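Local coordinates for type IV secretion system protein VirB11 (Brucella suis, PDB 2GZA) that hydrolyses ATP as a hexameric ATPase of the type IV secretion system, a virulence apparatus that could help establish the bacterium's replication niche in the host, at residues C[42-47]-C[221-226]; C[203-208]-C[253-258]. All coordinates share one frame; numbering follows the deposited sequence.

Contact 1 of 2, residues C[42-47]-C[221-226]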
loop_
_atom_site.group_PDB
_atom_site.type_symbol
_atom_site.label_atom_id
_atom_site.label_comp_id
_atom_site.label_asym_id
_atom_site.label_seq_id
_atom_site.Cartn_x
_atom_site.Cartn_y
_atom_site.Cartn_z
ATOM N N CYS C 42 -3.295 9.311 -46.502
ATOM C CA CYS C 42 -3.284 10.461 -45.603
ATOM C C CYS C 42 -3.606 11.777 -46.274
ATOM O O CYS C 42 -3.189 12.030 -47.403
ATOM C CB CYS C 42 -1.935 10.580 -44.928
ATOM S SG CYS C 42 -1.742 9.330 -43.704
ATOM N N VAL C 43 -4.362 12.612 -45.574
ATOM C CA VAL C 43 -4.492 14.012 -45.940
ATOM C C VAL C 43 -4.066 14.859 -44.742
ATOM O O VAL C 43 -4.670 14.789 -43.666
ATOM C CB VAL C 43 -5.923 14.385 -46.430
ATOM C CG1 VAL C 43 -6.016 15.891 -46.753
ATOM C CG2 VAL C 43 -6.311 13.568 -47.654
ATOM N N ASN C 44 -3.004 15.636 -44.932
ATOM C CA ASN C 44 -2.452 16.497 -43.870
ATOM C C ASN C 44 -3.011 17.905 -43.930
ATOM O O ASN C 44 -3.127 18.577 -42.907
ATOM C CB ASN C 44 -0.926 16.579 -43.960
ATOM C CG ASN C 44 -0.267 15.224 -43.925
ATOM O OD1 ASN C 44 -0.815 14.274 -43.370
ATOM N ND2 ASN C 44 0.916 15.122 -44.524
ATOM N N ARG C 45 -3.338 18.344 -45.138
ATOM C CA ARG C 45 -3.810 19.697 -45.383
ATOM C C ARG C 45 -4.539 19.742 -46.713
ATOM O O ARG C 45 -4.350 18.855 -47.543
ATOM C CB ARG C 45 -2.642 20.701 -45.351
ATOM C CG ARG C 45 -1.529 20.474 -46.372
ATOM C CD ARG C 45 -0.177 20.319 -45.685
ATOM N NE ARG C 45 -0.105 21.116 -44.460
ATOM C CZ ARG C 45 0.589 20.799 -43.371
ATOM N NH1 ARG C 45 1.301 19.686 -43.312
ATOM N NH2 ARG C 45 0.563 21.609 -42.326
ATOM N N PRO C 46 -5.355 20.787 -46.927
ATOM C CA PRO C 46 -6.078 20.961 -48.181
ATOM C C PRO C 46 -5.144 20.867 -49.375
ATOM O O PRO C 46 -4.066 21.457 -49.352
ATOM C CB PRO C 46 -6.597 22.407 -48.078
ATOM C CG PRO C 46 -5.823 23.037 -46.955
ATOM C CD PRO C 46 -5.599 21.915 -46.009
ATOM N N GLY C 47 -5.555 20.119 -50.397
ATOM C CA GLY C 47 -4.848 20.105 -51.669
ATOM C C GLY C 47 -3.864 18.972 -51.895
ATOM O O GLY C 47 -3.334 18.835 -52.993
ATOM N N ASN C 221 5.568 15.848 -45.538
ATOM C CA ASN C 221 4.605 14.940 -44.931
ATOM C C ASN C 221 4.609 15.090 -43.409
ATOM O O ASN C 221 5.294 14.347 -42.706
ATOM C CB ASN C 221 4.910 13.495 -45.360
ATOM C CG ASN C 221 3.821 12.499 -44.967
ATOM O OD1 ASN C 221 2.854 12.838 -44.289
ATOM N ND2 ASN C 221 3.990 11.254 -45.389
ATOM N N HIS C 222 3.853 16.061 -42.905
ATOM C CA HIS C 222 3.768 16.281 -41.462
ATOM C C HIS C 222 2.397 16.764 -41.016
ATOM O O HIS C 222 1.604 17.252 -41.828
ATOM C CB HIS C 222 4.876 17.229 -40.964
ATOM C CG HIS C 222 4.677 18.663 -41.345
ATOM N ND1 HIS C 222 5.219 19.212 -42.482
ATOM C CD2 HIS C 222 3.990 19.661 -40.740
ATOM C CE1 HIS C 222 4.880 20.485 -42.563
ATOM N NE2 HIS C 222 4.131 20.780 -41.517
ATOM N N VAL C 223 2.133 16.613 -39.721
ATOM C CA VAL C 223 0.918 17.132 -39.094
ATOM C C VAL C 223 1.303 17.805 -37.780
ATOM O O VAL C 223 1.983 17.192 -36.952
ATOM C CB VAL C 223 -0.134 16.005 -38.843
ATOM C CG1 VAL C 223 -1.334 16.542 -38.087
ATOM C CG2 VAL C 223 -0.588 15.380 -40.161
ATOM N N HIS C 224 0.895 19.060 -37.601
ATOM C CA HIS C 224 1.081 19.748 -36.323
ATOM C C HIS C 224 -0.169 19.592 -35.479
ATOM O O HIS C 224 -1.242 20.056 -35.867
ATOM C CB HIS C 224 1.372 21.238 -36.513
ATOM C CG HIS C 224 2.600 21.526 -37.313
ATOM N ND1 HIS C 224 3.858 21.136 -36.914
ATOM C CD2 HIS C 224 2.763 22.197 -38.476
ATOM C CE1 HIS C 224 4.740 21.539 -37.807
ATOM N NE2 HIS C 224 4.102 22.188 -38.761
ATOM N N LEU C 225 -0.030 18.935 -34.334
ATOM C CA LEU C 225 -1.122 18.814 -33.380
ATOM C C LEU C 225 -0.934 19.770 -32.202
ATOM O O LEU C 225 0.193 20.062 -31.796
ATOM C CB LEU C 225 -1.281 17.375 -32.887
ATOM C CG LEU C 225 -1.503 16.249 -33.907
ATOM C CD1 LEU C 225 -1.491 14.898 -33.211
ATOM C CD2 LEU C 225 -2.798 16.432 -34.698
ATOM N N PHE C 226 -2.045 20.252 -31.656
ATOM C CA PHE C 226 -2.020 21.269 -30.609
ATOM C C PHE C 226 -2.975 20.970 -29.457
ATOM O O PHE C 226 -4.089 20.485 -29.676
ATOM C CB PHE C 226 -2.320 22.639 -31.205
ATOM C CG PHE C 226 -1.282 23.105 -32.165
ATOM C CD1 PHE C 226 -1.447 22.911 -33.531
ATOM C CD2 PHE C 226 -0.121 23.715 -31.703
ATOM C CE1 PHE C 226 -0.481 23.335 -34.425
ATOM C CE2 PHE C 226 0.850 24.138 -32.592
ATOM C CZ PHE C 226 0.670 23.950 -33.955
#
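Arg45 NH1 sits over one face of the His222 ring, 3.5 Å above its plane and displaced toward the rim, with guanidinium and imidazole tilted 54° from each other rather than stacked flat. His224 CD2 lies near the guanidinium plane, at its edge, 4.5 Å from Arg45 NH2; one face of the His224 ring in turn holds His222 CD2. Glu111 forms a salt bridge with Arg45 NH2, which probably offsets the guanidinium charge beside the two histidines. Two amides meet nearby, their side chains crossing at about a right angle. The CB of Asn221 points away from residues 42-47, yet with CG anti to the backbone N (chi1 -170°) the amide comes back to meet Asn44. Its OD1 accepts a hydrogen bond from Asn44 ND2 at 3.0 Å, with an N-H...O angle of 161°; the acceptor lies close to the Asn44 amide plane, while the donor stands tilted from that of Asn221. Arg204 grips both amides, giving NE to Asn221 OD1 and NH2 to Asn44 OD1. This largely buried contact is an inter-sheet junction: residues 44-45, next to strand 40-43 of the antiparallel sheet, meet outer strand 222-226 in the parallel sheet of the P-loop ATPase core.

Contact 2 of 2, residues C[203-208]-C[253-258]; sequences QRLITI and PTRILL
Leu257 N donates a hydrogen bond to Ile206 O at 2.8 Å in the closely packed middle of two parallel strands, 205-208 and 255-258, whose directions differ by 19°. The bonding continues as Ile206 N gives to Arg255 O and Ile208 N to Leu257 O. On one face Ile208 lies beside Ile256, pointing the same way, with CD1 3.8 Å from Ile256 CG2. Ile208 CG2 also meets Leu258 CD2, and Ile206 CD1 rests on Pro253 CB at 3.7 Å. Helix 241-248 packs on Ile206 and Ile208 through Leu244, Leu245 and Cys248. The other face brings Leu205 CD1 to Leu257 CD1, 3.9 Å apart. The starting ends, where Gln203, Pro253 and Thr254 are partly exposed, rely more on polar links. Arg204 O accepts from both Thr254 N and Arg255 N, while Arg204 N donates to Thr254 OG1 at 2.8 Å; chi1 of -39° sets this hydroxyl beside its own backbone N, where Arg204 N can reach it. Gln203 crosses Thr254 and reaches Arg255, whose NH1 uses an in-plane lone pair of Gln203 OE1 at 3.2 Å, amide and guanidinium being nearly coplanar. Arg255 is fixed further by NH2 to Val172 O and NE to Gly279 O. Such adjacent parallel strands with a helix against their apolar face are characteristic of the alpha/beta core of P-loop NTPases.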
loop_
_atom_site.group_PDB
_atom_site.type_symbol
_atom_site.label_atom_id
_atom_site.label_comp_id
_atom_site.label_asym_id
_atom_site.label_seq_id
_atom_site.Cartn_x
_atom_site.Cartn_y
_atom_site.Cartn_z
ATOM N N GLN C 203 10.331 11.071 -44.333
ATOM C CA GLN C 203 9.656 10.421 -43.218
ATOM C C GLN C 203 8.467 11.239 -42.739
ATOM O O GLN C 203 8.490 12.468 -42.778
ATOM C CB GLN C 203 10.631 10.171 -42.072
ATOM C CG GLN C 203 11.642 9.063 -42.352
ATOM C CD GLN C 203 12.509 8.720 -41.150
ATOM O OE1 GLN C 203 12.275 9.186 -40.038
ATOM N NE2 GLN C 203 13.521 7.902 -41.375
ATOM N N ARG C 204 7.422 10.555 -42.300
ATOM C CA ARG C 204 6.220 11.224 -41.839
ATOM C C ARG C 204 6.373 11.648 -40.375
ATOM O O ARG C 204 6.653 10.812 -39.520
ATOM C CB ARG C 204 5.001 10.317 -42.033
ATOM C CG ARG C 204 3.705 10.913 -41.518
ATOM C CD ARG C 204 2.507 10.155 -42.019
ATOM N NE ARG C 204 1.336 11.025 -42.078
ATOM C CZ ARG C 204 0.238 10.857 -41.356
ATOM N NH1 ARG C 204 0.131 9.835 -40.520
ATOM N NH2 ARG C 204 -0.764 11.701 -41.488
ATOM N N LEU C 205 6.180 12.939 -40.099
ATOM C CA LEU C 205 6.362 13.480 -38.745
ATOM C C LEU C 205 5.092 14.097 -38.186
ATOM O O LEU C 205 4.320 14.730 -38.901
ATOM C CB LEU C 205 7.500 14.510 -38.692
ATOM C CG LEU C 205 8.850 14.158 -39.321
ATOM C CD1 LEU C 205 9.847 15.289 -39.123
ATOM C CD2 LEU C 205 9.400 12.874 -38.758
ATOM N N ILE C 206 4.884 13.899 -36.894
ATOM C CA ILE C 206 3.779 14.518 -36.189
ATOM C C ILE C 206 4.314 15.235 -34.945
ATOM O O ILE C 206 4.957 14.619 -34.102
ATOM C CB ILE C 206 2.684 13.478 -35.838
ATOM C CG1 ILE C 206 2.178 12.790 -37.123
ATOM C CG2 ILE C 206 1.548 14.142 -35.062
ATOM C CD1 ILE C 206 1.016 11.827 -36.948
ATOM N N THR C 207 4.073 16.543 -34.863
ATOM C CA THR C 207 4.491 17.332 -33.714
ATOM C C THR C 207 3.320 17.510 -32.778
ATOM O O THR C 207 2.187 17.638 -33.229
ATOM C CB THR C 207 5.043 18.728 -34.103
ATOM O OG1 THR C 207 4.047 19.466 -34.818
ATOM C CG2 THR C 207 6.287 18.594 -34.948
ATOM N N ILE C 208 3.606 17.503 -31.479
ATOM C CA ILE C 208 2.604 17.759 -30.450
ATOM C C ILE C 208 3.086 18.909 -29.587
ATOM O O ILE C 208 4.080 18.786 -28.869
ATOM C CB ILE C 208 2.341 16.519 -29.557
ATOM C CG1 ILE C 208 1.837 15.343 -30.396
ATOM C CG2 ILE C 208 1.316 16.858 -28.478
ATOM C CD1 ILE C 208 2.004 13.996 -29.756
ATOM N N PRO C 253 2.694 7.696 -38.199
ATOM C CA PRO C 253 3.872 8.533 -38.264
ATOM C C PRO C 253 5.121 7.672 -38.296
ATOM O O PRO C 253 5.084 6.518 -37.884
ATOM C CB PRO C 253 3.798 9.342 -36.967
ATOM C CG PRO C 253 3.090 8.457 -36.006
ATOM C CD PRO C 253 2.182 7.568 -36.821
ATOM N N THR C 254 6.204 8.227 -38.817
ATOM C CA THR C 254 7.494 7.594 -38.697
ATOM C C THR C 254 8.058 7.963 -37.320
ATOM O O THR C 254 8.500 7.083 -36.583
ATOM C CB THR C 254 8.451 8.001 -39.826
ATOM O OG1 THR C 254 7.735 8.082 -41.065
ATOM C CG2 THR C 254 9.566 6.987 -39.956
ATOM N N ARG C 255 8.033 9.248 -36.973
ATOM C CA ARG C 255 8.350 9.664 -35.604
ATOM C C ARG C 255 7.363 10.669 -35.029
ATOM O O ARG C 255 6.706 11.419 -35.767
ATOM C CB ARG C 255 9.794 10.159 -35.426
ATOM C CG ARG C 255 10.494 10.675 -36.667
ATOM C CD ARG C 255 11.633 9.742 -37.073
ATOM N NE ARG C 255 12.764 9.885 -36.160
ATOM C CZ ARG C 255 14.023 9.578 -36.449
ATOM N NH1 ARG C 255 14.350 9.100 -37.638
ATOM N NH2 ARG C 255 14.962 9.756 -35.535
ATOM N N ILE C 256 7.265 10.657 -33.701
ATOM C CA ILE C 256 6.422 11.577 -32.957
ATOM C C ILE C 256 7.311 12.561 -32.224
ATOM O O ILE C 256 8.250 12.162 -31.533
ATOM C CB ILE C 256 5.517 10.812 -31.972
ATOM C CG1 ILE C 256 4.598 9.863 -32.746
ATOM C CG2 ILE C 256 4.683 11.771 -31.151
ATOM C CD1 ILE C 256 4.202 8.602 -32.007
ATOM N N LEU C 257 7.023 13.844 -32.401
ATOM C CA LEU C 257 7.842 14.903 -31.844
ATOM C C LEU C 257 7.014 15.710 -30.864
ATOM O O LEU C 257 6.351 16.677 -31.234
ATOM C CB LEU C 257 8.429 15.765 -32.958
ATOM C CG LEU C 257 9.167 14.980 -34.048
ATOM C CD1 LEU C 257 9.398 15.849 -35.287
ATOM C CD2 LEU C 257 10.479 14.395 -33.527
ATOM N N LEU C 258 7.034 15.262 -29.612
ATOM C CA LEU C 258 6.408 15.972 -28.503
ATOM C C LEU C 258 7.351 17.074 -28.045
ATOM O O LEU C 258 8.465 16.787 -27.614
ATOM C CB LEU C 258 6.166 15.008 -27.343
ATOM C CG LEU C 258 4.931 15.113 -26.437
ATOM C CD1 LEU C 258 5.260 14.515 -25.082
ATOM C CD2 LEU C 258 4.390 16.520 -26.263
#

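Contacts 1 and 2 have centres 11 Å apart and meet in the three-stranded parallel sheet ordered 222-226, 205-209, 255-258. Contact 2 joins the middle strand to one outer strand; contact 1 ties the other outer strand to the antiparallel sheet containing 40-43. Along the chain their segments alternate: 42-47, 203-208, 221-226, 253-258. From 222-226 the chain passes through helix 241-248 to 255-258, with 205-209 lying between these two outer strands. A probable hydrogen bond between His224 ND1 and Thr207 OG1 and backbone pairing of Leu225 with Thr207 connect the contacts directly. Together they join the antiparallel sheet to the ATPase core, the His224 and Thr207 side chains lying about 11 and 10 Å from that of Thr189 in the predicted ATP site.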